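Local coordinates for CRISPR-associated endonuclease Cas1 (Thermotoga maritima, PDB 4XTK), which acts as a metal-dependent DNA endonuclease of the CRISPR adaptive immune system, working as a homodimer that joins a Cas2 dimer, at the interface of chains A and B. Sequence-based numbering; all coordinates share one arbitrary frame. Chains: chain A/B, CRISPR-associated endonuclease Cas1.

Contact 1 and contact 2 are neighbouring patches of the Cas1 homodimer interface, with the centres of their C-alpha atoms about 13 Å apart. A:Arg216 belongs to both: in contact 1 it pairs with A:Asp214 beside the partner arginine, and in contact 2 one face of its guanidinium lies against an aromatic ring of chain B. Contact 1 joins helix 90-101 of chain A to helix 93-101 of chain B near the two-fold axis; contact 2 runs from there towards B:Tyr82 on strand 77-83. Because the interface is symmetric, contact 2 recurs with the chains exchanged on the other side of the axis, and together these patches hold the dimer.

Contact 1: the interface of chains A and B. Residues chain A 93-94, 97, 214, 216-217; chain B 93-94, 97, 214, 216-217.
Helix 90-101 of chain A meets helix 93-101 of chain B near the two-fold axis of the Cas1 dimer interface, where A:Ala97 and B:Ala97 touch methyl to methyl, CB to CB at 3.5 Å. Their small side chains let the helices come close, and each is flanked by the partner's leucine: A:Leu94 CD1 reaches B:Ala97, while B:Leu94 CD2 reaches A:Ala97. The isoleucines depart from exact symmetry. In B:Ile93, CG1 is anti to the backbone N (chi1 -173°), which sends CD1 towards A:Ile93 CG2, 3.6 Å away. A:Ile93 instead has CG1 beside its backbone N (chi1 -70°) and lays that branch over one face of the B:Arg216 guanidinium, towards its rim, with CG1 3.4 Å from CZ.

Beside this greasy contact runs a chain of charges. Each Arg216 grips the Asp214 of its own chain side-on through NE and NH2, using the syn lone pairs of both carboxylate oxygens. B:Arg216 NH2 also bridges the chains, donating to A:Asp214 OD2 at 3.1 Å in a salt bridge. The bond lies in the guanidinium plane and takes the anti lone pair of OD2, with the carboxylate turned 65° from that plane. A:Asp214 OD2 thus accepts from both arginines, which may offset the repulsion between their NH2 groups, 4.3 Å apart; its bond from A:Arg216 NH2 measures 2.7 Å.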
loop_
_atom_site.group_PDB
_atom_site.type_symbol
_atom_site.label_atom_id
_atom_site.label_comp_id
_atom_site.label_asym_id
_atom_site.label_seq_id
_atom_site.Cartn_x
_atom_site.Cartn_y
_atom_site.Cartn_z
ATOM N N ILE A 93 -7.212 -8.577 -3.848
ATOM C CA ILE A 93 -7.466 -7.148 -3.674
ATOM C C ILE A 93 -8.830 -6.766 -4.254
ATOM O O ILE A 93 -9.582 -5.984 -3.662
ATOM C CB ILE A 93 -6.360 -6.300 -4.336
ATOM C CG1 ILE A 93 -5.060 -6.439 -3.546
ATOM C CG2 ILE A 93 -6.749 -4.832 -4.392
ATOM C CD1 ILE A 93 -5.181 -5.990 -2.106
ATOM N N LEU A 94 -9.151 -7.334 -5.410
ATOM C CA LEU A 94 -10.436 -7.077 -6.040
ATOM C C LEU A 94 -11.562 -7.579 -5.150
ATOM O O LEU A 94 -12.581 -6.904 -4.974
ATOM C CB LEU A 94 -10.504 -7.742 -7.416
ATOM C CG LEU A 94 -11.858 -7.709 -8.122
ATOM C CD1 LEU A 94 -12.172 -6.298 -8.597
ATOM C CD2 LEU A 94 -11.881 -8.693 -9.279
ATOM N N ALA A 97 -12.098 -5.478 -2.010
ATOM C CA ALA A 97 -12.838 -4.243 -2.274
ATOM C C ALA A 97 -14.310 -4.490 -2.591
ATOM O O ALA A 97 -15.179 -3.744 -2.136
ATOM C CB ALA A 97 -12.185 -3.462 -3.409
ATOM N N ASP A 214 -4.858 -5.647 1.830
ATOM C CA ASP A 214 -4.532 -4.244 2.012
ATOM C C ASP A 214 -5.121 -3.737 3.328
ATOM O O ASP A 214 -6.325 -3.840 3.551
ATOM C CB ASP A 214 -5.049 -3.411 0.846
ATOM C CG ASP A 214 -4.409 -2.040 0.788
ATOM O OD1 ASP A 214 -4.642 -1.235 1.711
ATOM O OD2 ASP A 214 -3.683 -1.760 -0.186
ATOM N N ARG A 216 -5.758 -0.861 4.364
ATOM C CA ARG A 216 -6.609 0.323 4.242
ATOM C C ARG A 216 -8.085 -0.010 4.064
ATOM O O ARG A 216 -8.946 0.848 4.261
ATOM C CB ARG A 216 -6.147 1.193 3.080
ATOM C CG ARG A 216 -4.847 1.907 3.349
ATOM C CD ARG A 216 -4.277 2.510 2.084
ATOM N NE ARG A 216 -3.838 1.484 1.150
ATOM C CZ ARG A 216 -3.240 1.741 -0.008
ATOM N NH1 ARG A 216 -3.014 2.998 -0.380
ATOM N NH2 ARG A 216 -2.872 0.740 -0.799
ATOM N N ILE A 217 -8.379 -1.247 3.679
ATOM C CA ILE A 217 -9.764 -1.677 3.563
ATOM C C ILE A 217 -10.140 -2.533 4.756
ATOM O O ILE A 217 -9.663 -3.663 4.885
ATOM C CB ILE A 217 -10.011 -2.477 2.273
ATOM C CG1 ILE A 217 -9.743 -1.607 1.038
ATOM C CG2 ILE A 217 -11.423 -3.033 2.257
ATOM C CD1 ILE A 217 -9.833 -2.367 -0.272
ATOM N N ILE B 93 -9.219 2.593 -5.031
ATOM C CA ILE B 93 -9.393 1.146 -5.046
ATOM C C ILE B 93 -10.873 0.707 -5.085
ATOM O O ILE B 93 -11.234 -0.195 -5.843
ATOM C CB ILE B 93 -8.662 0.493 -3.832
ATOM C CG1 ILE B 93 -8.689 -1.030 -3.940
ATOM C CG2 ILE B 93 -9.221 0.968 -2.497
ATOM C CD1 ILE B 93 -7.932 -1.555 -5.124
ATOM N N LEU B 94 -11.734 1.369 -4.316
ATOM C CA LEU B 94 -13.146 1.009 -4.285
ATOM C C LEU B 94 -13.833 1.378 -5.589
ATOM O O LEU B 94 -14.689 0.634 -6.078
ATOM C CB LEU B 94 -13.856 1.684 -3.107
ATOM C CG LEU B 94 -13.320 1.299 -1.725
ATOM C CD1 LEU B 94 -14.145 1.939 -0.624
ATOM C CD2 LEU B 94 -13.251 -0.212 -1.546
ATOM N N ALA B 97 -12.797 -1.312 -8.196
ATOM C CA ALA B 97 -13.506 -2.583 -8.074
ATOM C C ALA B 97 -14.904 -2.409 -8.620
ATOM O O ALA B 97 -15.413 -3.249 -9.388
ATOM C CB ALA B 97 -13.548 -3.047 -6.644
ATOM N N ASP B 214 -4.817 2.018 -7.918
ATOM C CA ASP B 214 -4.181 0.765 -7.535
ATOM C C ASP B 214 -3.914 -0.082 -8.777
ATOM O O ASP B 214 -4.826 -0.352 -9.569
ATOM C CB ASP B 214 -5.032 -0.017 -6.538
ATOM C CG ASP B 214 -4.291 -1.208 -5.953
ATOM O OD1 ASP B 214 -4.124 -2.217 -6.669
ATOM O OD2 ASP B 214 -3.870 -1.137 -4.779
ATOM N N ARG B 216 -3.214 -3.214 -9.073
ATOM C CA ARG B 216 -3.624 -4.619 -9.029
ATOM C C ARG B 216 -4.966 -4.892 -9.697
ATOM O O ARG B 216 -5.321 -6.042 -9.917
ATOM C CB ARG B 216 -3.655 -5.114 -7.587
ATOM C CG ARG B 216 -2.264 -5.258 -7.022
ATOM C CD ARG B 216 -2.265 -5.415 -5.528
ATOM N NE ARG B 216 -2.789 -4.239 -4.849
ATOM C CZ ARG B 216 -2.655 -4.032 -3.545
ATOM N NH1 ARG B 216 -1.999 -4.918 -2.803
ATOM N NH2 ARG B 216 -3.165 -2.945 -2.982
ATOM N N ILE B 217 -5.700 -3.841 -10.037
ATOM C CA ILE B 217 -6.946 -4.022 -10.764
ATOM C C ILE B 217 -6.857 -3.432 -12.162
ATOM O O ILE B 217 -6.746 -2.225 -12.315
ATOM C CB ILE B 217 -8.143 -3.385 -10.017
ATOM C CG1 ILE B 217 -8.330 -4.045 -8.651
ATOM C CG2 ILE B 217 -9.406 -3.505 -10.836
ATOM C CD1 ILE B 217 -9.440 -3.436 -7.833
#

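Contact 2: the interface of chains A and B. Residues chain A 216, 225, 227-228; chain B 82, 86, 91.
A bend at chi3 (-68°) in A:Arg216 and a chi1 of -171° in B:Phe91, with CG anti to the backbone N, bring guanidinium and phenyl ring together as stacked plates. They lie 15° from parallel. B:Phe91 CE2 sits over the centre of the guanidinium, 3.3 Å from A:Arg216 CZ. A:Arg216 NH1 lies over the ring towards the rim, 3.6 Å from the B:Phe91 centroid, a cation-pi contact. The same phenyl ring also serves A:Phe225, nearly perpendicular to it: B:Phe91 turns its CD2 edge to the face of A:Phe225, with CD2 3.7 Å from A:Phe225 CE1. B:Phe91 CB rests over that face too, towards its rim.

Farther along, A:Phe228 points its tip at the face of B:Tyr82 near the rim, CZ meeting CD2 at 3.3 Å, the rings steeply turned, edge to face. B:Tyr82 runs its phenol back towards the arginine and leaves OH beside A:Arg216 NH1. Between these groups, B:Tyr86 turns one face to the backbone of A:Phe225 and A:Arg227; its CE2 is 3.5 Å from A:Arg227 CA. B:Tyr82 CD1 lies over the opposite face, towards its rim, and may limit the ring's rotation.

The patch holds A:Arg216 and the segment from A:Phe225 to A:Phe228 against B:Tyr82 on strand 77-83 and the following loop of chain B, knitting the Cas1 homodimer together through aromatic and cation-pi contacts.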
loop_
_atom_site.group_PDB
_atom_site.type_symbol
_atom_site.label_atom_id
_atom_site.label_comp_id
_atom_site.label_asym_id
_atom_site.label_seq_id
_atom_site.Cartn_x
_atom_site.Cartn_y
_atom_site.Cartn_z
ATOM N N ARG A 216 -5.758 -0.861 4.364
ATOM C CA ARG A 216 -6.609 0.323 4.242
ATOM C C ARG A 216 -8.085 -0.010 4.064
ATOM O O ARG A 216 -8.946 0.848 4.261
ATOM C CB ARG A 216 -6.147 1.193 3.080
ATOM C CG ARG A 216 -4.847 1.907 3.349
ATOM C CD ARG A 216 -4.277 2.510 2.084
ATOM N NE ARG A 216 -3.838 1.484 1.150
ATOM C CZ ARG A 216 -3.240 1.741 -0.008
ATOM N NH1 ARG A 216 -3.014 2.998 -0.380
ATOM N NH2 ARG A 216 -2.872 0.740 -0.799
ATOM N N PHE A 225 -10.407 6.829 3.412
ATOM C CA PHE A 225 -8.984 6.619 3.404
ATOM C C PHE A 225 -8.382 7.767 4.174
ATOM O O PHE A 225 -7.814 8.707 3.620
ATOM C CB PHE A 225 -8.512 6.517 1.956
ATOM C CG PHE A 225 -9.284 5.488 1.155
ATOM C CD1 PHE A 225 -8.868 4.164 1.118
ATOM C CD2 PHE A 225 -10.451 5.835 0.487
ATOM C CE1 PHE A 225 -9.582 3.213 0.401
ATOM C CE2 PHE A 225 -11.175 4.886 -0.226
ATOM C CZ PHE A 225 -10.742 3.578 -0.271
ATOM N N ARG A 227 -6.896 6.386 7.270
ATOM C CA ARG A 227 -6.276 5.502 8.256
ATOM C C ARG A 227 -6.247 4.049 7.794
ATOM O O ARG A 227 -6.852 3.687 6.787
ATOM C CB ARG A 227 -7.043 5.561 9.571
ATOM C CG ARG A 227 -8.380 4.870 9.417
ATOM C CD ARG A 227 -9.204 4.823 10.666
ATOM N NE ARG A 227 -10.539 4.345 10.326
ATOM C CZ ARG A 227 -11.533 4.209 11.193
ATOM N NH1 ARG A 227 -11.349 4.510 12.472
ATOM N NH2 ARG A 227 -12.713 3.772 10.775
ATOM N N PHE A 228 -5.557 3.210 8.552
ATOM C CA PHE A 228 -5.670 1.776 8.350
ATOM C C PHE A 228 -6.879 1.281 9.130
ATOM O O PHE A 228 -7.121 1.700 10.259
ATOM C CB PHE A 228 -4.398 1.043 8.788
ATOM C CG PHE A 228 -3.176 1.419 7.999
ATOM C CD1 PHE A 228 -3.125 1.201 6.633
ATOM C CD2 PHE A 228 -2.074 1.972 8.624
ATOM C CE1 PHE A 228 -2.006 1.541 5.905
ATOM C CE2 PHE A 228 -0.951 2.313 7.901
ATOM C CZ PHE A 228 -0.915 2.094 6.540
ATOM N N TYR B 82 2.622 6.609 6.905
ATOM C CA TYR B 82 1.229 6.965 7.135
ATOM C C TYR B 82 1.045 7.414 8.574
ATOM O O TYR B 82 1.358 6.666 9.501
ATOM C CB TYR B 82 0.295 5.786 6.840
ATOM C CG TYR B 82 0.147 5.419 5.379
ATOM C CD1 TYR B 82 -0.730 6.111 4.549
ATOM C CD2 TYR B 82 0.863 4.358 4.836
ATOM C CE1 TYR B 82 -0.875 5.764 3.213
ATOM C CE2 TYR B 82 0.716 3.999 3.508
ATOM C CZ TYR B 82 -0.147 4.707 2.699
ATOM O OH TYR B 82 -0.278 4.346 1.375
ATOM N N TYR B 86 -4.758 10.482 8.633
ATOM C CA TYR B 86 -4.262 11.401 7.621
ATOM C C TYR B 86 -5.407 11.940 6.770
ATOM O O TYR B 86 -6.505 11.391 6.782
ATOM C CB TYR B 86 -3.208 10.710 6.748
ATOM C CG TYR B 86 -3.589 9.315 6.303
ATOM C CD1 TYR B 86 -4.322 9.110 5.143
ATOM C CD2 TYR B 86 -3.214 8.200 7.045
ATOM C CE1 TYR B 86 -4.671 7.840 4.731
ATOM C CE2 TYR B 86 -3.557 6.924 6.640
ATOM C CZ TYR B 86 -4.289 6.750 5.484
ATOM O OH TYR B 86 -4.642 5.483 5.071
ATOM N N PHE B 91 -7.692 7.637 -2.573
ATOM C CA PHE B 91 -7.361 6.315 -3.077
ATOM C C PHE B 91 -8.573 5.702 -3.788
ATOM O O PHE B 91 -9.679 5.663 -3.246
ATOM C CB PHE B 91 -6.876 5.442 -1.916
ATOM C CG PHE B 91 -6.305 4.132 -2.334
ATOM C CD1 PHE B 91 -5.577 4.023 -3.503
ATOM C CD2 PHE B 91 -6.452 3.016 -1.532
ATOM C CE1 PHE B 91 -5.035 2.810 -3.891
ATOM C CE2 PHE B 91 -5.911 1.804 -1.907
ATOM C CZ PHE B 91 -5.201 1.699 -3.090
#